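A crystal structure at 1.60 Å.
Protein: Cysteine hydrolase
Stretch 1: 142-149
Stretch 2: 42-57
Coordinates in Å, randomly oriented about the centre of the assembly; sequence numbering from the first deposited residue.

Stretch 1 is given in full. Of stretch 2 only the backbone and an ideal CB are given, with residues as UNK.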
ATOM      1  N   ILE A 142      -6.486  -3.790  15.054  1.00 12.96           N
ATOM      2  CA  ILE A 142      -7.116  -2.539  14.602  1.00 12.36           C
ATOM      3  C   ILE A 142      -8.225  -2.795  13.585  1.00 12.64           C
ATOM      4  O   ILE A 142      -8.070  -3.625  12.686  1.00 12.03           O
ATOM      5  CB  ILE A 142      -6.081  -1.516  14.044  1.00 13.05           C
ATOM      6  CG1 ILE A 142      -5.287  -2.087  12.851  1.00 15.00           C
ATOM      7  CG2 ILE A 142      -5.107  -1.039  15.153  1.00 14.39           C
ATOM      8  CD1 ILE A 142      -4.299  -1.067  12.207  1.00 14.73           C
ATOM      9  N   ILE A 143      -9.325  -2.047  13.732  1.00 10.82           N
ATOM     10  CA  ILE A 143     -10.476  -2.151  12.825  1.00 10.95           C
ATOM     11  C   ILE A 143     -10.467  -0.872  11.996  1.00 12.97           C
ATOM     12  O   ILE A 143     -10.541   0.219  12.579  1.00 13.89           O
ATOM     13  CB  ILE A 143     -11.789  -2.200  13.651  1.00 12.99           C
ATOM     14  CG1 ILE A 143     -11.802  -3.485  14.498  1.00 14.46           C
ATOM     15  CG2 ILE A 143     -13.020  -2.142  12.742  1.00 16.96           C
ATOM     16  CD1 ILE A 143     -12.864  -3.477  15.608  1.00 18.09           C
ATOM     17  N   VAL A 144     -10.398  -0.990  10.664  1.00 13.17           N
ATOM     18  CA  VAL A 144     -10.184   0.178   9.807  1.00 11.65           C
ATOM     19  C   VAL A 144     -11.452   0.476   9.016  1.00 12.18           C
ATOM     20  O   VAL A 144     -12.035  -0.439   8.397  1.00 12.48           O
ATOM     21  CB  VAL A 144      -8.993  -0.047   8.845  1.00 13.60           C
ATOM     22  CG1 VAL A 144      -8.873   1.101   7.828  1.00 13.88           C
ATOM     23  CG2 VAL A 144      -7.684  -0.206   9.657  1.00 12.63           C
ATOM     24  N   CYS A 145     -11.884   1.735   9.087  1.00 13.33           N
ATOM     25  CA  CYS A 145     -12.983   2.244   8.273  1.00 13.26           C
ATOM     26  C   CYS A 145     -12.653   3.656   7.811  1.00 12.35           C
ATOM     27  O   CYS A 145     -11.672   4.249   8.296  1.00 12.00           O
ATOM     28  CB  CYS A 145     -14.275   2.230   9.087  1.00 13.65           C
ATOM     29  SG  CYS A 145     -14.221   3.331  10.573  1.00 15.02           S
ATOM     30  N   GLY A 146     -13.437   4.190   6.867  1.00 11.90           N
ATOM     31  CA  GLY A 146     -13.214   5.556   6.380  1.00 12.78           C
ATOM     32  C   GLY A 146     -12.979   5.636   4.889  1.00 14.20           C
ATOM     33  O   GLY A 146     -13.567   4.872   4.157  1.00 12.84           O
ATOM     34  N   THR A 147     -12.117   6.567   4.442  1.00 13.04           N
ATOM     35  CA  THR A 147     -11.921   6.800   3.004  1.00 12.56           C
ATOM     36  C   THR A 147     -10.460   7.304   2.808  1.00 14.92           C
ATOM     37  O   THR A 147      -9.910   7.889   3.744  1.00 13.74           O
ATOM     38  CB  THR A 147     -12.990   7.843   2.474  1.00 14.62           C
ATOM     39  OG1 THR A 147     -13.118   7.774   1.043  1.00 14.45           O
ATOM     40  CG2 THR A 147     -12.609   9.289   2.869  1.00 13.64           C
ATOM     41  N   VAL A 148      -9.797   7.091   1.653  1.00 13.87           N
ATOM     42  CA  VAL A 148     -10.282   6.340   0.493  1.00 14.05           C
ATOM     43  C   VAL A 148      -9.800   4.885   0.579  1.00 14.61           C
ATOM     44  O   VAL A 148      -8.636   4.625   0.924  1.00 12.76           O
ATOM     45  CB  VAL A 148      -9.814   7.030  -0.830  1.00 13.02           C
ATOM     46  CG1 VAL A 148     -10.316   6.298  -2.058  1.00 18.00           C
ATOM     47  CG2 VAL A 148     -10.268   8.502  -0.850  1.00 18.31           C
ATOM     48  N   THR A 149     -10.689   3.943   0.259  1.00 13.48           N
ATOM     49  CA  THR A 149     -10.419   2.517   0.482  1.00 11.82           C
ATOM     50  C   THR A 149      -9.024   2.093   0.086  1.00 13.45           C
ATOM     51  O   THR A 149      -8.304   1.497   0.892  1.00 13.67           O
ATOM     52  CB  THR A 149     -11.445   1.626  -0.248  1.00 14.51           C
ATOM     53  OG1 THR A 149     -12.766   2.021   0.163  1.00 14.40           O
ATOM     54  CG2 THR A 149     -11.211   0.149   0.080  1.00 18.16           C
ATOM     55  N   UNK A  42     -14.118  15.476  -2.741  1.00 18.45           N
ATOM     56  CA  UNK A  42     -15.358  14.746  -2.476  1.00 20.37           C
ATOM     57  C   UNK A  42     -15.373  13.335  -3.072  1.00 18.48           C
ATOM     58  O   UNK A  42     -15.088  13.138  -4.254  1.00 19.90           O
ATOM     59  CB  UNK A  42     -16.545  15.540  -3.025  1.00 20.37           C
ATOM     60  N   UNK A  43     -15.704  12.367  -2.217  1.00 17.14           N
ATOM     61  CA  UNK A  43     -15.818  10.954  -2.580  1.00 15.75           C
ATOM     62  C   UNK A  43     -17.290  10.618  -2.281  1.00 14.12           C
ATOM     63  O   UNK A  43     -17.677  10.465  -1.116  1.00 13.57           O
ATOM     64  CB  UNK A  43     -14.838  10.064  -1.812  1.00 15.75           C
ATOM     65  N   UNK A  44     -18.113  10.519  -3.322  1.00 16.09           N
ATOM     66  CA  UNK A  44     -19.563  10.358  -3.108  1.00 16.31           C
ATOM     67  C   UNK A  44     -19.989   9.116  -2.323  1.00 17.27           C
ATOM     68  O   UNK A  44     -20.987   9.163  -1.583  1.00 18.86           O
ATOM     69  CB  UNK A  44     -20.262  10.327  -4.468  1.00 16.31           C
ATOM     70  N   UNK A  45     -19.216   8.024  -2.419  1.00 13.12           N
ATOM     71  CA  UNK A  45     -19.566   6.794  -1.688  1.00 15.73           C
ATOM     72  C   UNK A  45     -19.424   6.933  -0.161  1.00 14.63           C
ATOM     73  O   UNK A  45     -19.901   6.085   0.592  1.00 15.88           O
ATOM     74  CB  UNK A  45     -18.684   5.643  -2.174  1.00 15.73           C
ATOM     75  N   UNK A  46     -18.785   8.014   0.309  1.00 13.68           N
ATOM     76  CA  UNK A  46     -18.740   8.248   1.762  1.00 14.79           C
ATOM     77  C   UNK A  46     -20.141   8.344   2.375  1.00 12.88           C
ATOM     78  O   UNK A  46     -20.347   7.999   3.536  1.00 14.39           O
ATOM     79  CB  UNK A  46     -17.960   9.530   2.062  1.00 14.79           C
ATOM     80  N   UNK A  47     -21.117   8.813   1.580  1.00 15.47           N
ATOM     81  CA  UNK A  47     -22.481   8.973   2.111  1.00 16.40           C
ATOM     82  C   UNK A  47     -23.001   7.658   2.690  1.00 17.01           C
ATOM     83  O   UNK A  47     -23.671   7.646   3.732  1.00 21.41           O
ATOM     84  CB  UNK A  47     -23.427   9.471   1.016  1.00 16.40           C
ATOM     85  N   UNK A  48     -22.634   6.557   2.033  1.00 16.72           N
ATOM     86  CA  UNK A  48     -23.118   5.217   2.394  1.00 18.72           C
ATOM     87  C   UNK A  48     -22.416   4.559   3.580  1.00 17.96           C
ATOM     88  O   UNK A  48     -22.879   3.522   4.088  1.00 18.20           O
ATOM     89  CB  UNK A  48     -22.980   4.296   1.180  1.00 18.72           C
ATOM     90  N   UNK A  49     -21.311   5.151   4.029  1.00 13.52           N
ATOM     91  CA  UNK A  49     -20.591   4.576   5.184  1.00 12.38           C
ATOM     92  C   UNK A  49     -20.735   5.325   6.507  1.00 12.56           C
ATOM     93  O   UNK A  49     -20.254   4.848   7.538  1.00 14.98           O
ATOM     94  CB  UNK A  49     -19.101   4.493   4.846  1.00 12.38           C
ATOM     95  N   UNK A  50     -21.401   6.481   6.491  1.00 14.19           N
ATOM     96  CA  UNK A  50     -21.535   7.241   7.733  1.00 14.81           C
ATOM     97  C   UNK A  50     -22.342   6.480   8.794  1.00 14.66           C
ATOM     98  O   UNK A  50     -21.916   6.375   9.957  1.00 14.02           O
ATOM     99  CB  UNK A  50     -22.198   8.590   7.447  1.00 14.81           C
ATOM    100  N   UNK A  51     -23.485   5.925   8.393  1.00 13.84           N
ATOM    101  CA  UNK A  51     -24.336   5.178   9.337  1.00 15.35           C
ATOM    102  C   UNK A  51     -23.635   3.950   9.972  1.00 10.26           C
ATOM    103  O   UNK A  51     -23.638   3.817  11.204  1.00 14.64           O
ATOM    104  CB  UNK A  51     -25.602   4.715   8.613  1.00 15.35           C
ATOM    105  N   UNK A  52     -23.033   3.058   9.147  1.00 14.99           N
ATOM    106  CA  UNK A  52     -22.295   1.955   9.786  1.00 15.94           C
ATOM    107  C   UNK A  52     -21.183   2.420  10.720  1.00 13.74           C
ATOM    108  O   UNK A  52     -21.001   1.819  11.777  1.00 14.29           O
ATOM    109  CB  UNK A  52     -21.693   1.049   8.710  1.00 15.94           C
ATOM    110  N   UNK A  53     -20.444   3.459  10.330  1.00 13.70           N
ATOM    111  CA  UNK A  53     -19.418   3.985  11.246  1.00 13.16           C
ATOM    112  C   UNK A  53     -20.048   4.504  12.564  1.00 12.83           C
ATOM    113  O   UNK A  53     -19.529   4.230  13.663  1.00 14.97           O
ATOM    114  CB  UNK A  53     -18.635   5.108  10.562  1.00 13.16           C
ATOM    115  N   UNK A  54     -21.185   5.207  12.478  1.00 13.10           N
ATOM    116  CA  UNK A  54     -21.847   5.684  13.706  1.00 15.64           C
ATOM    117  C   UNK A  54     -22.187   4.522  14.653  1.00 16.43           C
ATOM    118  O   UNK A  54     -21.930   4.588  15.872  1.00 16.06           O
ATOM    119  CB  UNK A  54     -23.121   6.454  13.352  1.00 15.64           C
ATOM    120  N   UNK A  55     -22.741   3.449  14.093  1.00 13.72           N
ATOM    121  CA  UNK A  55     -23.052   2.248  14.878  1.00 18.02           C
ATOM    122  C   UNK A  55     -21.789   1.638  15.486  1.00 18.68           C
ATOM    123  O   UNK A  55     -21.774   1.254  16.656  1.00 17.67           O
ATOM    124  CB  UNK A  55     -23.762   1.212  14.004  1.00 18.02           C
ATOM    125  N   UNK A  56     -20.735   1.565  14.677  1.00 15.16           N
ATOM    126  CA  UNK A  56     -19.455   1.034  15.117  1.00 13.34           C
ATOM    127  C   UNK A  56     -18.908   1.816  16.296  1.00 14.91           C
ATOM    128  O   UNK A  56     -18.479   1.209  17.299  1.00 15.31           O
ATOM    129  CB  UNK A  56     -18.448   1.049  13.965  1.00 13.34           C
ATOM    130  N   UNK A  57     -18.923   3.154  16.192  1.00 13.44           N
ATOM    131  CA  UNK A  57     -18.333   3.985  17.249  1.00 12.44           C
ATOM    132  C   UNK A  57     -19.148   3.893  18.548  1.00 15.07           C
ATOM    133  O   UNK A  57     -18.581   3.800  19.628  1.00 17.60           O
ATOM    134  CB  UNK A  57     -18.244   5.441  16.788  1.00 12.44           C
TER

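Strand 142-145 and the helix covering 50-57 run nearly antiparallel, at 155°, with axes 10.7 Å apart, so a rising number in stretch 2 meets a falling number in stretch 1.

Position 42 has nothing of stretch 1 within reach of its CB, and many side chains would do; it is Tyr 42. At position 43, phi/psi of -119/104 is extended and suits a beta-branched residue. Its CB points toward stretch 1, with the ideal CB 4.0 Å from OG1 of Thr 147 and 4.9 Å from CG2 of Val 148. That leaves room for a small or medium apolar group. The residue is Val 43, whose CG2 lies 3.9 Å from CG2 of Val 148, while CG1 lies 3.7 Å from OG1 of Thr 147.

Positions 44 and 45 have helical angles and no stretch 1 atom near CB, so polar residues are acceptable: Lys 44 and Ser 45. Position 46 points sideways, its ideal CB 5.3 Å from OG1 of Thr 147. The backbone N is also turned to the carbonyl of 43, so a short hydroxyl side chain could join it there; Ser, Thr or a small apolar residue would fit. Thr 46 does both jobs: its OG1 donates to O of Val 43 at 2.7 Å, and its CG2 packs 3.8 Å from OG1 of Thr 147.

Positions 47 and 48 are out of reach, and small or polar residues suit them: Ala 47 and Asp 48. Position 49 points toward Gly 146, but no stretch 1 atom lies within 5.5 Å of the ideal CB, so a side chain that extends past CB, apolar or carrying a donor for the O of Gly 146, would reach it; a short one would leave a gap. Ile 49 (chi1 p, chi2 t) brings CD1 to 3.3 Å from O of Gly 146, a close van der Waals contact.

Positions 50 and 51 have no stretch 1 atom near the CB, so polar or apolar residues suit them equally: Val 50 and Gln 51. Position 52 is also out of reach; proline is tolerated in the first turn of a helix, where its missing NH costs little, and the residue is Pro 52.

Position 53 points toward Cys 145, its ideal CB 4.8 Å from SG; Ile, Leu, Val or Met could serve. Ile 53 sets CD1 3.8 Å from that SG and 4.0 Å from N of Gly 146.

Positions 54 and 55 do not reach stretch 1 and can be polar: Gln 54 and Lys 55. Position 56 points toward the strand across a wider gap, favouring Leu or Met. Leu 56 places CD2 4.0 Å from SG of Cys 145 and 4.3 Å from CG2 of Ile 143. Position 57 points sideways and admits many residues; Leu 57 makes no contact.

Stretch 2 (42-57) YVKSTADIVQPIQKLL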
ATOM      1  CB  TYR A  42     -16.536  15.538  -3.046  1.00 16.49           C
ATOM      2  CG  TYR A  42     -17.898  14.878  -2.902  1.00 21.25           C
ATOM      3  CD1 TYR A  42     -18.360  14.424  -1.658  1.00 16.94           C
ATOM      4  CD2 TYR A  42     -18.720  14.709  -4.024  1.00 21.78           C
ATOM      5  CE1 TYR A  42     -19.622  13.861  -1.529  1.00 18.62           C
ATOM      6  CE2 TYR A  42     -19.964  14.136  -3.907  1.00 21.51           C
ATOM      7  CZ  TYR A  42     -20.413  13.719  -2.659  1.00 22.95           C
ATOM      8  OH  TYR A  42     -21.657  13.144  -2.532  1.00 23.26           O
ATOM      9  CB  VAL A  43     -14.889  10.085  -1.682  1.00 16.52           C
ATOM     10  CG1 VAL A  43     -15.069   8.605  -2.008  1.00 14.68           C
ATOM     11  CG2 VAL A  43     -13.421  10.508  -1.852  1.00 18.02           C
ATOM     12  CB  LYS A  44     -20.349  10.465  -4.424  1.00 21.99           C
ATOM     13  CG  LYS A  44     -20.041   9.409  -5.455  1.00 21.21           C
ATOM     14  CD  LYS A  44     -20.975   9.618  -6.664  1.00 29.59           C
ATOM     15  CE  LYS A  44     -20.788   8.549  -7.736  1.00 50.03           C
ATOM     16  NZ  LYS A  44     -19.703   8.879  -8.705  1.00 57.65           N
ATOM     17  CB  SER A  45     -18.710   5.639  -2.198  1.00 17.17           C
ATOM     18  OG  SER A  45     -17.335   5.919  -1.956  1.00 19.07           O
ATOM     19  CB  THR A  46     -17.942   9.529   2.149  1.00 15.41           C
ATOM     20  OG1 THR A  46     -18.456  10.676   1.452  1.00 14.57           O
ATOM     21  CG2 THR A  46     -16.442   9.388   1.821  1.00 12.63           C
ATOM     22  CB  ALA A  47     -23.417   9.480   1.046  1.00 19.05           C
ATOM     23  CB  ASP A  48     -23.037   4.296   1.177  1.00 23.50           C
ATOM     24  CG  ASP A  48     -23.908   4.786   0.037  1.00 33.24           C
ATOM     25  OD1 ASP A  48     -25.021   5.297   0.313  1.00 35.28           O
ATOM     26  OD2 ASP A  48     -23.463   4.683  -1.119  1.00 44.44           O
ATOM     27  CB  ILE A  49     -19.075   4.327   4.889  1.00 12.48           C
ATOM     28  CG1 ILE A  49     -18.297   5.640   4.768  1.00 13.32           C
ATOM     29  CG2 ILE A  49     -18.926   3.524   3.610  1.00 15.50           C
ATOM     30  CD1 ILE A  49     -16.776   5.371   4.738  1.00 13.42           C
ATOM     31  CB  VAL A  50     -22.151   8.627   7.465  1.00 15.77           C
ATOM     32  CG1 VAL A  50     -22.448   9.351   8.756  1.00 15.38           C
ATOM     33  CG2 VAL A  50     -21.205   9.469   6.576  1.00 16.03           C
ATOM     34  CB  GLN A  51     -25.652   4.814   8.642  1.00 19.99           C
ATOM     35  CG  GLN A  51     -26.772   4.406   9.562  1.00 31.69           C
ATOM     36  CD  GLN A  51     -28.054   4.113   8.780  1.00 41.15           C
ATOM     37  OE1 GLN A  51     -28.586   3.001   8.826  1.00 54.29           O
ATOM     38  NE2 GLN A  51     -28.537   5.114   8.036  1.00 49.58           N
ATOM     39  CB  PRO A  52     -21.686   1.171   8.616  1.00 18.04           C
ATOM     40  CG  PRO A  52     -22.056   1.869   7.384  1.00 23.70           C
ATOM     41  CD  PRO A  52     -23.079   2.923   7.674  1.00 16.46           C
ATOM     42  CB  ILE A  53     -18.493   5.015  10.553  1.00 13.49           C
ATOM     43  CG1 ILE A  53     -17.738   4.330   9.400  1.00 14.46           C
ATOM     44  CG2 ILE A  53     -17.488   5.585  11.556  1.00 15.08           C
ATOM     45  CD1 ILE A  53     -16.890   5.251   8.618  1.00 13.01           C
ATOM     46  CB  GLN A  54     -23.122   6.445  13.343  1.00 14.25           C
ATOM     47  CG  GLN A  54     -22.909   7.798  12.742  1.00 15.65           C
ATOM     48  CD  GLN A  54     -24.224   8.458  12.353  1.00 19.40           C
ATOM     49  OE1 GLN A  54     -25.155   7.788  11.896  1.00 21.09           O
ATOM     50  NE2 GLN A  54     -24.293   9.785  12.507  1.00 18.99           N
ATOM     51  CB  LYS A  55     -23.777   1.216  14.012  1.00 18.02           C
ATOM     52  CG  LYS A  55     -25.148   1.655  13.529  1.00 26.09           C
ATOM     53  CD  LYS A  55     -25.777   0.522  12.735  1.00 38.70           C
ATOM     54  CE  LYS A  55     -27.274   0.721  12.533  1.00 52.34           C
ATOM     55  NZ  LYS A  55     -27.540   1.673  11.427  1.00 54.66           N
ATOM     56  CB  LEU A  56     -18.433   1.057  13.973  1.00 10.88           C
ATOM     57  CG  LEU A  56     -17.018   0.624  14.361  1.00 14.93           C
ATOM     58  CD1 LEU A  56     -16.976  -0.847  14.831  1.00 17.51           C
ATOM     59  CD2 LEU A  56     -16.100   0.864  13.164  1.00 14.44           C
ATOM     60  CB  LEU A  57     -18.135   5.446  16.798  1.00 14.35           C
ATOM     61  CG  LEU A  57     -17.265   5.587  15.534  1.00 15.91           C
ATOM     62  CD1 LEU A  57     -16.951   7.049  15.224  1.00 19.80           C
ATOM     63  CD2 LEU A  57     -15.968   4.772  15.644  1.00 22.44           C
TER
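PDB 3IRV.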